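Putative cytoplasmic protein (PDB 4IQN) is of unknown function but belongs to the DUF5066 family and is probably a cytoplasmic protein. Local coordinates at residues Gly132-Phe137 with Glu158-Glu163; Glu148-Arg153 with Lys197-Arg202; Tyr169-Ile174 with Pro190-Gln195; Glu94-Gly99 with Glu210-Ala215. One frame throughout, in Å; residues are numbered along the deposited sequence. Where two conformers were deposited one is given.

Contact 1: Gly132-Phe137 with Glu158-Glu163; sequences GDQAIF and EFWLAE
The indole of Trp-160 has the side-chain amide of Gln-134 at the edge of its six-membered ring. Gln-134 NE2 lies near the ring plane, 3.9 Å from Trp-160 CH2. Gln-134 OE1 sits 3.9 Å from Trp-160 CZ2. The amide plane stands at 83° to the indole, and its OE1 and NE2 both come near CZ2 and CH2. The rings of Phe-137 and Phe-159 make the second touch. Their planes are only 23° apart, but they are slid past each other. The centroids lie 5.8 Å apart and the rings hardly overlap. The nearest approach is 3.9 Å, from Phe-137 CE2 to Phe-159 CE2.

These residues sit on strands 135-140 and 158-161 of a four-stranded antiparallel sheet, or just before the first of them. The two strands are not neighbours. Strand 151-155 runs between them, and the CA atoms of Phe-137 and Leu-161 are 9.3 Å apart. Side chains therefore bridge over the middle strand, and no hydrogen bond joins the two segments directly.

Trp-160 reaches across because its CG lies between the backbone N and the carbonyl carbon (chi1 68°). The Gln-134 amide is gripped at both ends from the middle strand: OE1 bonds to Arg-153 and NE2 to Glu-155. These bonds fix its rotation beside the indole. Phe-159 also packs on Trp-116 and Leu-207.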
# COMPACT_ATOMS: atom_id res chain seq x y z
N GLY A 132 -2.91 10.08 7.70
CA GLY A 132 -4.30 10.45 7.97
C GLY A 132 -5.20 9.24 8.14
O GLY A 132 -4.73 8.13 8.36
N ASP A 133 -6.51 9.47 8.03
CA ASP A 133 -7.54 8.46 8.28
C ASP A 133 -7.62 7.41 7.16
O ASP A 133 -8.09 6.29 7.38
CB ASP A 133 -8.93 9.11 8.39
CG ASP A 133 -9.06 10.10 9.57
OD1 ASP A 133 -8.55 9.82 10.68
OD2 ASP A 133 -9.69 11.18 9.38
N GLN A 134 -7.22 7.77 5.96
CA GLN A 134 -7.37 6.80 4.85
C GLN A 134 -6.42 5.61 5.01
O GLN A 134 -5.37 5.71 5.66
CB GLN A 134 -7.13 7.43 3.50
CG GLN A 134 -8.19 8.43 3.12
CD GLN A 134 -8.08 8.98 1.72
OE1 GLN A 134 -7.21 8.62 0.92
NE2 GLN A 134 -8.99 9.89 1.41
N ALA A 135 -6.81 4.51 4.39
CA ALA A 135 -5.89 3.35 4.23
C ALA A 135 -5.18 3.47 2.89
O ALA A 135 -5.79 3.86 1.87
CB ALA A 135 -6.68 2.02 4.31
N ILE A 136 -3.89 3.08 2.86
CA ILE A 136 -3.09 3.16 1.68
C ILE A 136 -2.53 1.75 1.45
O ILE A 136 -2.12 1.09 2.43
CB ILE A 136 -1.86 4.08 1.90
CG1 ILE A 136 -2.21 5.48 2.42
CG2 ILE A 136 -0.98 4.16 0.67
CD1 ILE A 136 -3.06 6.26 1.48
N PHE A 137 -2.52 1.29 0.19
CA PHE A 137 -2.03 -0.06 -0.13
C PHE A 137 -1.19 0.01 -1.39
O PHE A 137 -1.44 0.80 -2.30
CB PHE A 137 -3.16 -1.04 -0.42
CG PHE A 137 -4.28 -1.04 0.56
CD1 PHE A 137 -4.28 -1.88 1.66
CD2 PHE A 137 -5.37 -0.21 0.39
CE1 PHE A 137 -5.31 -1.88 2.58
CE2 PHE A 137 -6.40 -0.22 1.27
CZ PHE A 137 -6.39 -1.03 2.38
N GLU A 158 -15.19 3.36 0.32
CA GLU A 158 -14.70 3.56 -1.05
C GLU A 158 -13.26 3.03 -1.20
O GLU A 158 -12.44 3.18 -0.29
CB GLU A 158 -14.72 5.06 -1.43
CG GLU A 158 -16.09 5.74 -1.43
CD GLU A 158 -16.87 5.52 -2.71
OE1 GLU A 158 -16.32 4.99 -3.69
OE2 GLU A 158 -18.06 5.89 -2.74
N PHE A 159 -12.97 2.43 -2.34
CA PHE A 159 -11.63 1.88 -2.62
C PHE A 159 -11.28 2.23 -4.05
O PHE A 159 -12.08 1.99 -4.94
CB PHE A 159 -11.68 0.34 -2.45
CG PHE A 159 -10.36 -0.36 -2.66
CD1 PHE A 159 -9.80 -0.46 -3.91
CD2 PHE A 159 -9.70 -0.95 -1.59
CE1 PHE A 159 -8.59 -1.10 -4.11
CE2 PHE A 159 -8.49 -1.58 -1.77
CZ PHE A 159 -7.94 -1.66 -3.03
N TRP A 160 -10.13 2.86 -4.29
CA TRP A 160 -9.74 3.30 -5.63
C TRP A 160 -8.24 3.34 -5.88
O TRP A 160 -7.46 3.49 -4.95
CB TRP A 160 -10.32 4.70 -5.94
CG TRP A 160 -9.74 5.83 -5.12
CD1 TRP A 160 -8.79 6.73 -5.53
CD2 TRP A 160 -10.11 6.23 -3.79
NE1 TRP A 160 -8.53 7.64 -4.54
CE2 TRP A 160 -9.31 7.36 -3.46
CE3 TRP A 160 -10.99 5.73 -2.83
CZ2 TRP A 160 -9.37 7.97 -2.23
CZ3 TRP A 160 -11.07 6.37 -1.60
CH2 TRP A 160 -10.27 7.49 -1.32
N LEU A 161 -7.85 3.22 -7.14
CA LEU A 161 -6.45 3.42 -7.54
C LEU A 161 -6.13 4.90 -7.53
O LEU A 161 -6.89 5.73 -8.07
CB LEU A 161 -6.14 2.87 -8.89
CG LEU A 161 -5.54 1.50 -9.07
CD1 LEU A 161 -4.71 1.61 -10.33
CD2 LEU A 161 -4.75 0.91 -7.92
N ALA A 162 -5.03 5.22 -6.91
CA ALA A 162 -4.66 6.59 -6.64
C ALA A 162 -3.27 6.94 -7.25
O ALA A 162 -3.13 6.96 -8.50
CB ALA A 162 -4.80 6.84 -5.16
N GLU A 163 -2.24 7.19 -6.43
CA GLU A 163 -0.92 7.50 -6.93
C GLU A 163 -0.35 6.40 -7.85
O GLU A 163 -0.72 5.21 -7.74
CB GLU A 163 0.04 7.76 -5.77
CG GLU A 163 -0.19 9.02 -4.95
CD GLU A 163 -1.21 8.92 -3.82
OE1 GLU A 163 -1.99 7.95 -3.71
OE2 GLU A 163 -1.24 9.87 -2.98

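Contact 2: Glu148-Arg153 with Lys197-Arg202; sequences EYPIAR and KMNEQR
Pro-150 CG touches two side chains of helix 190-207, Asn-199 and Arg-202. Arg-202 NH2 comes within 3.4 Å of Pro-150 CG and 3.7 Å of Pro-150 CD. The proline carbon lies at the edge of the guanidinium, near its plane. Asn-199 approaches with its amide nitrogen: ND2 is 3.6 Å from Pro-150 CG and 3.7 Å from Pro-150 CB. The two polar groups thus share one corner of the pyrrolidine ring.

The helix sets both groups in place. Asn-199 and Arg-202 are three residues apart and point to the same side. The Arg-202 chain bends at chi3 (65°), which turns the guanidinium back over its own helix. One face then lies over Asn-199 CA, 4.0 Å from the plane and toward the rim. Asn-199 OD1 accepts a hydrogen bond from Gln-195 NE2, one turn earlier, and this steadies the amide.

Further out, Pro-150 leads into strand 151-155. Leu-161 of the adjoining strand packs on both Pro-150 and Asn-199, so the helix lies against this part of the sheet.

No hydrogen bond or salt bridge crosses between the segments. The join is van der Waals contact between ring carbons and polar nitrogens, and it implies close fit with little directional pull.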
# COMPACT_ATOMS: atom_id res chain seq x y z
N GLU A 148 7.63 -0.38 -10.24
CA GLU A 148 6.67 -0.00 -9.22
C GLU A 148 5.30 -0.58 -9.49
O GLU A 148 4.93 -0.81 -10.63
CB GLU A 148 6.55 1.53 -9.14
CG GLU A 148 7.86 2.17 -8.71
CD GLU A 148 8.30 1.79 -7.27
OE1 GLU A 148 7.41 1.60 -6.38
OE2 GLU A 148 9.55 1.71 -7.04
N TYR A 149 4.54 -0.78 -8.42
CA TYR A 149 3.13 -1.12 -8.48
C TYR A 149 2.29 0.14 -8.19
O TYR A 149 2.77 1.09 -7.58
CB TYR A 149 2.76 -2.15 -7.45
CG TYR A 149 3.36 -3.51 -7.68
CD1 TYR A 149 2.92 -4.31 -8.70
CD2 TYR A 149 4.38 -3.98 -6.83
CE1 TYR A 149 3.47 -5.59 -8.86
CE2 TYR A 149 4.95 -5.22 -7.02
CZ TYR A 149 4.48 -6.02 -8.05
OH TYR A 149 4.98 -7.27 -8.27
N PRO A 150 1.01 0.11 -8.55
CA PRO A 150 0.18 1.28 -8.18
C PRO A 150 -0.10 1.37 -6.68
O PRO A 150 0.09 0.40 -5.93
CB PRO A 150 -1.14 1.02 -8.91
CG PRO A 150 -0.89 -0.10 -9.84
CD PRO A 150 0.25 -0.89 -9.30
N ILE A 151 -0.56 2.53 -6.24
CA ILE A 151 -1.11 2.71 -4.91
C ILE A 151 -2.64 2.71 -5.00
O ILE A 151 -3.21 3.28 -5.94
CB ILE A 151 -0.63 4.05 -4.33
CG1 ILE A 151 0.90 3.97 -4.11
CG2 ILE A 151 -1.37 4.43 -3.04
CD1 ILE A 151 1.29 3.07 -2.95
N ALA A 152 -3.27 2.07 -4.03
CA ALA A 152 -4.72 2.14 -3.84
C ALA A 152 -5.00 2.84 -2.53
O ALA A 152 -4.20 2.75 -1.57
CB ALA A 152 -5.33 0.77 -3.84
N ARG A 153 -6.15 3.52 -2.48
CA ARG A 153 -6.64 4.18 -1.29
C ARG A 153 -8.01 3.66 -0.90
O ARG A 153 -8.81 3.27 -1.77
CB ARG A 153 -6.70 5.72 -1.49
CG ARG A 153 -5.35 6.37 -1.50
CD ARG A 153 -5.44 7.84 -1.82
NE ARG A 153 -4.17 8.52 -1.70
CZ ARG A 153 -3.77 9.22 -0.63
NH1 ARG A 153 -4.55 9.39 0.42
NH2 ARG A 153 -2.60 9.81 -0.64
N LYS A 197 -2.93 6.61 -15.63
CA LYS A 197 -3.85 6.24 -16.73
C LYS A 197 -3.60 4.79 -17.22
O LYS A 197 -4.54 4.03 -17.39
CB LYS A 197 -3.77 7.24 -17.86
CG LYS A 197 -4.85 7.12 -18.92
CD LYS A 197 -4.80 8.38 -19.78
CE LYS A 197 -5.73 8.38 -20.98
NZ LYS A 197 -5.18 9.28 -22.05
N MSE A 198 -2.33 4.43 -17.42
CA MSE A 198 -1.97 3.06 -17.82
C MSE A 198 -2.43 2.04 -16.79
O MSE A 198 -2.94 0.96 -17.14
CB MSE A 198 -0.45 2.96 -17.98
CG MSE A 198 0.10 3.46 -19.33
SE MSE A 198 2.02 2.94 -19.60
CE MSE A 198 1.65 1.00 -19.48
N ASN A 199 -2.23 2.36 -15.52
CA ASN A 199 -2.50 1.47 -14.40
C ASN A 199 -3.98 1.22 -14.33
O ASN A 199 -4.42 0.09 -14.20
CB ASN A 199 -1.99 2.06 -13.07
CG ASN A 199 -0.46 2.06 -12.93
OD1 ASN A 199 0.24 1.46 -13.72
ND2 ASN A 199 0.06 2.74 -11.91
N GLU A 200 -4.78 2.28 -14.51
CA GLU A 200 -6.22 2.15 -14.44
C GLU A 200 -6.80 1.33 -15.58
O GLU A 200 -7.73 0.52 -15.36
CB GLU A 200 -6.84 3.54 -14.34
CG GLU A 200 -6.55 4.16 -12.96
CD GLU A 200 -6.90 5.65 -12.87
OE1 GLU A 200 -7.97 6.00 -13.41
OE2 GLU A 200 -6.10 6.45 -12.27
N GLN A 201 -6.26 1.51 -16.77
CA GLN A 201 -6.70 0.72 -17.91
C GLN A 201 -6.36 -0.75 -17.65
O GLN A 201 -7.23 -1.62 -17.76
CB GLN A 201 -6.06 1.19 -19.20
CG GLN A 201 -6.69 0.59 -20.44
CD GLN A 201 -6.31 1.32 -21.72
OE1 GLN A 201 -5.79 2.43 -21.69
NE2 GLN A 201 -6.58 0.68 -22.86
N ARG A 202 -5.12 -0.99 -17.26
CA ARG A 202 -4.60 -2.34 -17.10
C ARG A 202 -5.33 -3.11 -16.00
O ARG A 202 -5.64 -4.27 -16.19
CB ARG A 202 -3.09 -2.26 -16.79
CG ARG A 202 -2.41 -3.64 -16.61
CD ARG A 202 -1.03 -3.51 -16.03
NE ARG A 202 -1.14 -2.97 -14.67
CZ ARG A 202 -0.28 -2.12 -14.08
NH1 ARG A 202 0.85 -1.70 -14.66
NH2 ARG A 202 -0.56 -1.67 -12.87

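Contact 3: Tyr169-Ile174 with Pro190-Gln195; sequences YLYNII and PQWKAQ
Tyr-171 and the far end of the Trp-192 indole make the apolar contact. Trp-192 CH2 is 3.9 Å from Tyr-171 CB and 4.1 Å from Tyr-171 CG. Trp-192 CZ2 lies 4.1 Å from Tyr-171 CD2. The indole therefore meets CB, CG and CD2 of the tyrosine.

The aromatic relation is oblique, neither a stack nor an edge-to-face pair. The tyrosine ring and the six-membered ring of the indole have centroids 6.0 Å apart and planes at 47°. With CG anti to its own carbonyl carbon (chi1 -70°), Trp-192 carries its indole across to helix 166-174.

This is helix-to-helix packing between the last turns of helix 166-174 and the first turn of helix 190-207. The 15 residues that join the two segments contain neither helix nor strand. One large side chain from the second helix makes the link.

No hydrogen bond crosses between the segments. Asn-172 adds a small, looser contact beside the indole. The polar end of Tyr-171 is held elsewhere: its OH is hydrogen-bonded to Ser-7 O, and its side chain packs on Asn-10, Leu-11 and Leu-14 of helix 8-18. Trp-192 also touches Ser-164, just before helix 166-174.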
# COMPACT_ATOMS: atom_id res chain seq x y z
N TYR A 169 3.60 8.74 -3.96
CA TYR A 169 3.00 8.90 -2.65
C TYR A 169 3.98 9.57 -1.69
O TYR A 169 3.64 10.56 -1.02
CB TYR A 169 2.50 7.53 -2.10
CG TYR A 169 2.10 7.57 -0.66
CD1 TYR A 169 0.84 8.03 -0.27
CD2 TYR A 169 2.99 7.19 0.35
CE1 TYR A 169 0.48 8.10 1.05
CE2 TYR A 169 2.64 7.22 1.68
CZ TYR A 169 1.38 7.68 2.05
OH TYR A 169 1.02 7.75 3.39
N LEU A 170 5.22 9.07 -1.63
CA LEU A 170 6.17 9.61 -0.68
C LEU A 170 6.65 11.03 -1.02
O LEU A 170 6.85 11.84 -0.10
CB LEU A 170 7.37 8.66 -0.51
CG LEU A 170 7.02 7.41 0.27
CD1 LEU A 170 8.27 6.53 0.30
CD2 LEU A 170 6.57 7.70 1.70
N TYR A 171 6.84 11.33 -2.30
CA TYR A 171 7.21 12.70 -2.68
C TYR A 171 6.15 13.67 -2.16
O TYR A 171 6.48 14.78 -1.68
CB TYR A 171 7.37 12.85 -4.20
CG TYR A 171 8.78 12.63 -4.70
CD1 TYR A 171 9.76 13.62 -4.57
CD2 TYR A 171 9.16 11.44 -5.27
CE1 TYR A 171 11.05 13.42 -5.01
CE2 TYR A 171 10.46 11.24 -5.73
CZ TYR A 171 11.41 12.22 -5.60
OH TYR A 171 12.71 12.02 -6.06
N ASN A 172 4.90 13.26 -2.26
CA ASN A 172 3.81 14.10 -1.78
C ASN A 172 3.85 14.23 -0.24
O ASN A 172 3.75 15.33 0.29
CB ASN A 172 2.47 13.64 -2.31
CG ASN A 172 2.23 14.07 -3.75
OD1 ASN A 172 2.59 13.39 -4.72
ND2 ASN A 172 1.64 15.20 -3.90
N ILE A 173 4.08 13.13 0.48
CA ILE A 173 4.20 13.19 1.94
C ILE A 173 5.29 14.16 2.36
O ILE A 173 5.08 15.01 3.21
CB ILE A 173 4.46 11.79 2.56
CG1 ILE A 173 3.26 10.87 2.38
CG2 ILE A 173 4.90 11.88 4.02
CD1 ILE A 173 1.99 11.32 3.07
N ILE A 174 6.44 14.03 1.71
CA ILE A 174 7.63 14.80 2.07
C ILE A 174 7.58 16.27 1.65
O ILE A 174 8.31 17.09 2.19
CB ILE A 174 8.86 14.13 1.43
CG1 ILE A 174 9.15 12.84 2.20
CG2 ILE A 174 10.05 15.07 1.42
CD1 ILE A 174 10.19 11.97 1.56
N PRO A 190 3.65 14.95 -15.68
CA PRO A 190 2.92 14.23 -16.74
C PRO A 190 3.26 12.77 -16.74
O PRO A 190 2.41 11.95 -17.07
CB PRO A 190 3.37 14.90 -18.03
CG PRO A 190 4.48 15.79 -17.66
CD PRO A 190 4.35 16.13 -16.23
N GLN A 191 4.48 12.43 -16.35
CA GLN A 191 4.83 10.98 -16.38
C GLN A 191 4.07 10.19 -15.34
O GLN A 191 3.74 8.99 -15.57
CB GLN A 191 6.35 10.75 -16.32
CG GLN A 191 7.01 11.25 -15.08
CD GLN A 191 7.58 12.68 -15.21
OE1 GLN A 191 6.97 13.63 -15.81
NE2 GLN A 191 8.77 12.85 -14.62
N TRP A 192 3.79 10.81 -14.19
CA TRP A 192 2.94 10.20 -13.19
C TRP A 192 1.51 10.05 -13.65
O TRP A 192 0.92 8.97 -13.50
CB TRP A 192 3.02 10.92 -11.86
CG TRP A 192 4.35 10.76 -11.13
CD1 TRP A 192 5.31 9.77 -11.34
CD2 TRP A 192 4.82 11.53 -10.03
NE1 TRP A 192 6.33 9.92 -10.45
CE2 TRP A 192 6.07 11.00 -9.65
CE3 TRP A 192 4.34 12.69 -9.38
CZ2 TRP A 192 6.81 11.52 -8.59
CZ3 TRP A 192 5.08 13.20 -8.36
CH2 TRP A 192 6.33 12.64 -7.98
N LYS A 193 0.93 11.11 -14.22
CA LYS A 193 -0.44 11.01 -14.73
C LYS A 193 -0.55 9.91 -15.80
O LYS A 193 -1.52 9.14 -15.82
CB LYS A 193 -1.01 12.38 -15.23
CG LYS A 193 -2.56 12.48 -15.04
CD LYS A 193 -2.97 13.06 -13.64
CE LYS A 193 -4.25 12.51 -12.95
NZ LYS A 193 -5.60 12.54 -13.63
N ALA A 194 0.44 9.85 -16.67
CA ALA A 194 0.48 8.85 -17.76
C ALA A 194 0.53 7.43 -17.19
O ALA A 194 -0.13 6.56 -17.70
CB ALA A 194 1.66 9.08 -18.65
N GLN A 195 1.31 7.23 -16.13
CA GLN A 195 1.37 5.90 -15.52
C GLN A 195 0.05 5.56 -14.79
O GLN A 195 -0.43 4.41 -14.85
CB GLN A 195 2.57 5.76 -14.60
CG GLN A 195 2.77 4.36 -14.08
CD GLN A 195 3.14 3.41 -15.21
OE1 GLN A 195 4.10 3.65 -15.93
NE2 GLN A 195 2.38 2.34 -15.37

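Contact 4: Glu94-Gly99 with Glu210-Ala215; sequences EEAYYG and EDYHEA
A buried tyrosine from the loop after helix 190-207 is hydrogen-bonded here to the backbone of helix 93-99. Tyr-212 OH donates to Ala-96 O over 2.6 Å, a short bond. The angle at the carbonyl oxygen, C=O to donor, is 126°, and the donor is tilted 17° from the carbonyl plane. Ala-96 O lies at the edge of the tyrosine ring, near its plane.

Apolar packing backs up the bond. Ala-96 CB rests 3.7 Å from Tyr-212 CE1. The ring lies against this methyl as its hydroxyl reaches the carbonyl. Gly-99, one turn on, also lies beside the hydroxyl, with its carbonyl carbon 4.0 Å from Tyr-212 OH.

The backbone around Tyr-212 has its own supports. Tyr-212 N makes a weak bond to Asp-211 OD1. His-213 is the N-cap of the short helix that follows: its ND1 accepts from Ala-215 N at 2.9 Å, with the donor close to the imidazole plane.

Trp-116 meets the Tyr-212 ring edge-to-face and also touches Ala-96. Trp-217 of helix 214-217 packs on the same tyrosine with planes at about 50°. Ala-96 touches Met-154 as well, which places helix 93-99 against strand 151-155 of the antiparallel sheet.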
# COMPACT_ATOMS: atom_id res chain seq x y z
N GLU A 94 -10.85 -5.21 7.93
CA GLU A 94 -11.01 -4.36 9.13
C GLU A 94 -11.35 -2.94 8.73
O GLU A 94 -12.28 -2.32 9.30
CB GLU A 94 -9.79 -4.40 10.06
CG GLU A 94 -9.74 -5.68 10.91
CD GLU A 94 -8.50 -5.83 11.81
OE1 GLU A 94 -7.57 -4.98 11.74
OE2 GLU A 94 -8.44 -6.82 12.59
N GLU A 95 -10.62 -2.44 7.75
CA GLU A 95 -10.87 -1.10 7.21
C GLU A 95 -12.29 -1.02 6.64
O GLU A 95 -12.99 -0.06 6.88
CB GLU A 95 -9.85 -0.77 6.12
CG GLU A 95 -8.43 -0.55 6.64
CD GLU A 95 -7.57 -1.82 6.85
OE1 GLU A 95 -8.08 -2.97 6.69
OE2 GLU A 95 -6.35 -1.64 7.17
N ALA A 96 -12.72 -2.07 5.94
CA ALA A 96 -14.09 -2.13 5.39
C ALA A 96 -15.17 -2.16 6.44
O ALA A 96 -16.22 -1.51 6.32
CB ALA A 96 -14.23 -3.36 4.48
N TYR A 97 -14.93 -2.95 7.48
CA TYR A 97 -15.82 -3.08 8.60
C TYR A 97 -16.00 -1.75 9.34
O TYR A 97 -17.13 -1.30 9.60
CB TYR A 97 -15.26 -4.13 9.52
CG TYR A 97 -16.24 -4.75 10.46
CD1 TYR A 97 -17.31 -5.47 9.98
CD2 TYR A 97 -16.07 -4.65 11.82
CE1 TYR A 97 -18.20 -6.09 10.83
CE2 TYR A 97 -16.96 -5.26 12.69
CZ TYR A 97 -18.03 -5.99 12.19
OH TYR A 97 -18.95 -6.62 13.01
N TYR A 98 -14.87 -1.12 9.65
CA TYR A 98 -14.89 0.22 10.27
C TYR A 98 -15.56 1.24 9.31
O TYR A 98 -16.22 2.19 9.76
CB TYR A 98 -13.46 0.66 10.68
CG TYR A 98 -13.32 2.13 10.77
CD1 TYR A 98 -13.70 2.83 11.93
CD2 TYR A 98 -12.86 2.88 9.67
CE1 TYR A 98 -13.61 4.21 12.01
CE2 TYR A 98 -12.75 4.27 9.74
CZ TYR A 98 -13.13 4.92 10.91
OH TYR A 98 -13.04 6.26 10.98
N GLY A 99 -15.41 1.04 8.00
CA GLY A 99 -15.93 1.97 7.00
C GLY A 99 -17.44 2.13 6.99
O GLY A 99 -17.95 3.18 6.65
N GLU A 210 -13.38 -4.84 -6.32
CA GLU A 210 -13.13 -4.35 -4.95
C GLU A 210 -14.38 -3.71 -4.35
O GLU A 210 -14.67 -2.51 -4.59
CB GLU A 210 -11.99 -3.31 -4.94
CG GLU A 210 -10.66 -3.84 -5.52
CD GLU A 210 -9.90 -4.79 -4.61
OE1 GLU A 210 -10.41 -5.15 -3.50
OE2 GLU A 210 -8.76 -5.16 -5.03
N ASP A 211 -15.12 -4.47 -3.60
CA ASP A 211 -16.35 -3.99 -2.92
C ASP A 211 -16.64 -4.98 -1.83
O ASP A 211 -16.00 -6.07 -1.74
CB ASP A 211 -17.52 -3.88 -3.92
CG ASP A 211 -18.66 -2.91 -3.44
OD1 ASP A 211 -18.66 -2.35 -2.33
OD2 ASP A 211 -19.61 -2.74 -4.22
N TYR A 212 -17.59 -4.62 -1.00
CA TYR A 212 -18.14 -5.45 0.04
C TYR A 212 -18.65 -6.72 -0.58
O TYR A 212 -19.18 -6.74 -1.72
CB TYR A 212 -19.27 -4.71 0.78
CG TYR A 212 -18.74 -3.62 1.66
CD1 TYR A 212 -18.30 -3.88 2.95
CD2 TYR A 212 -18.67 -2.31 1.19
CE1 TYR A 212 -17.79 -2.89 3.76
CE2 TYR A 212 -18.16 -1.30 1.99
CZ TYR A 212 -17.73 -1.59 3.27
OH TYR A 212 -17.21 -0.60 4.08
N HIS A 213 -18.49 -7.79 0.16
CA HIS A 213 -19.00 -9.11 -0.26
C HIS A 213 -20.51 -9.13 -0.20
O HIS A 213 -21.12 -8.60 0.72
CB HIS A 213 -18.42 -10.20 0.64
CG HIS A 213 -18.37 -11.55 -0.00
ND1 HIS A 213 -19.50 -12.28 -0.28
CD2 HIS A 213 -17.33 -12.30 -0.42
CE1 HIS A 213 -19.16 -13.43 -0.84
NE2 HIS A 213 -17.84 -13.47 -0.92
N GLU A 214 -21.13 -9.77 -1.19
CA GLU A 214 -22.57 -9.99 -1.17
C GLU A 214 -23.05 -10.69 0.07
O GLU A 214 -24.14 -10.38 0.59
CB GLU A 214 -23.01 -10.72 -2.44
CG GLU A 214 -22.91 -9.79 -3.65
CD GLU A 214 -23.88 -8.60 -3.60
OE1 GLU A 214 -25.00 -8.75 -3.06
OE2 GLU A 214 -23.51 -7.51 -4.09
N ALA A 215 -22.25 -11.64 0.57
CA ALA A 215 -22.64 -12.39 1.74
C ALA A 215 -22.60 -11.53 3.01
O ALA A 215 -23.37 -11.76 3.94
CB ALA A 215 -21.80 -13.67 1.88

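Overall arrangement
From the N terminus, helix 93-99 comes first. Contact 4 pairs it with 210-215 and closes the longest loop, which holds the other three contacts. Contact 1 opens next at 132-137 and closes at 158-163. Contact 2 opens between those segments and closes at 197-202, so the two cross. Contact 3 lies wholly within the span of contact 2 and follows contact 1 in series. Contacts 1 and 2 share the antiparallel sheet and touch through a salt bridge from Glu-163 to Arg-153. Contacts 2 and 3 both use helix 190-207, joining it to the sheet and to helix 166-174. Contacts 3 and 4 lie farthest apart, with centres about 28 Å from each other.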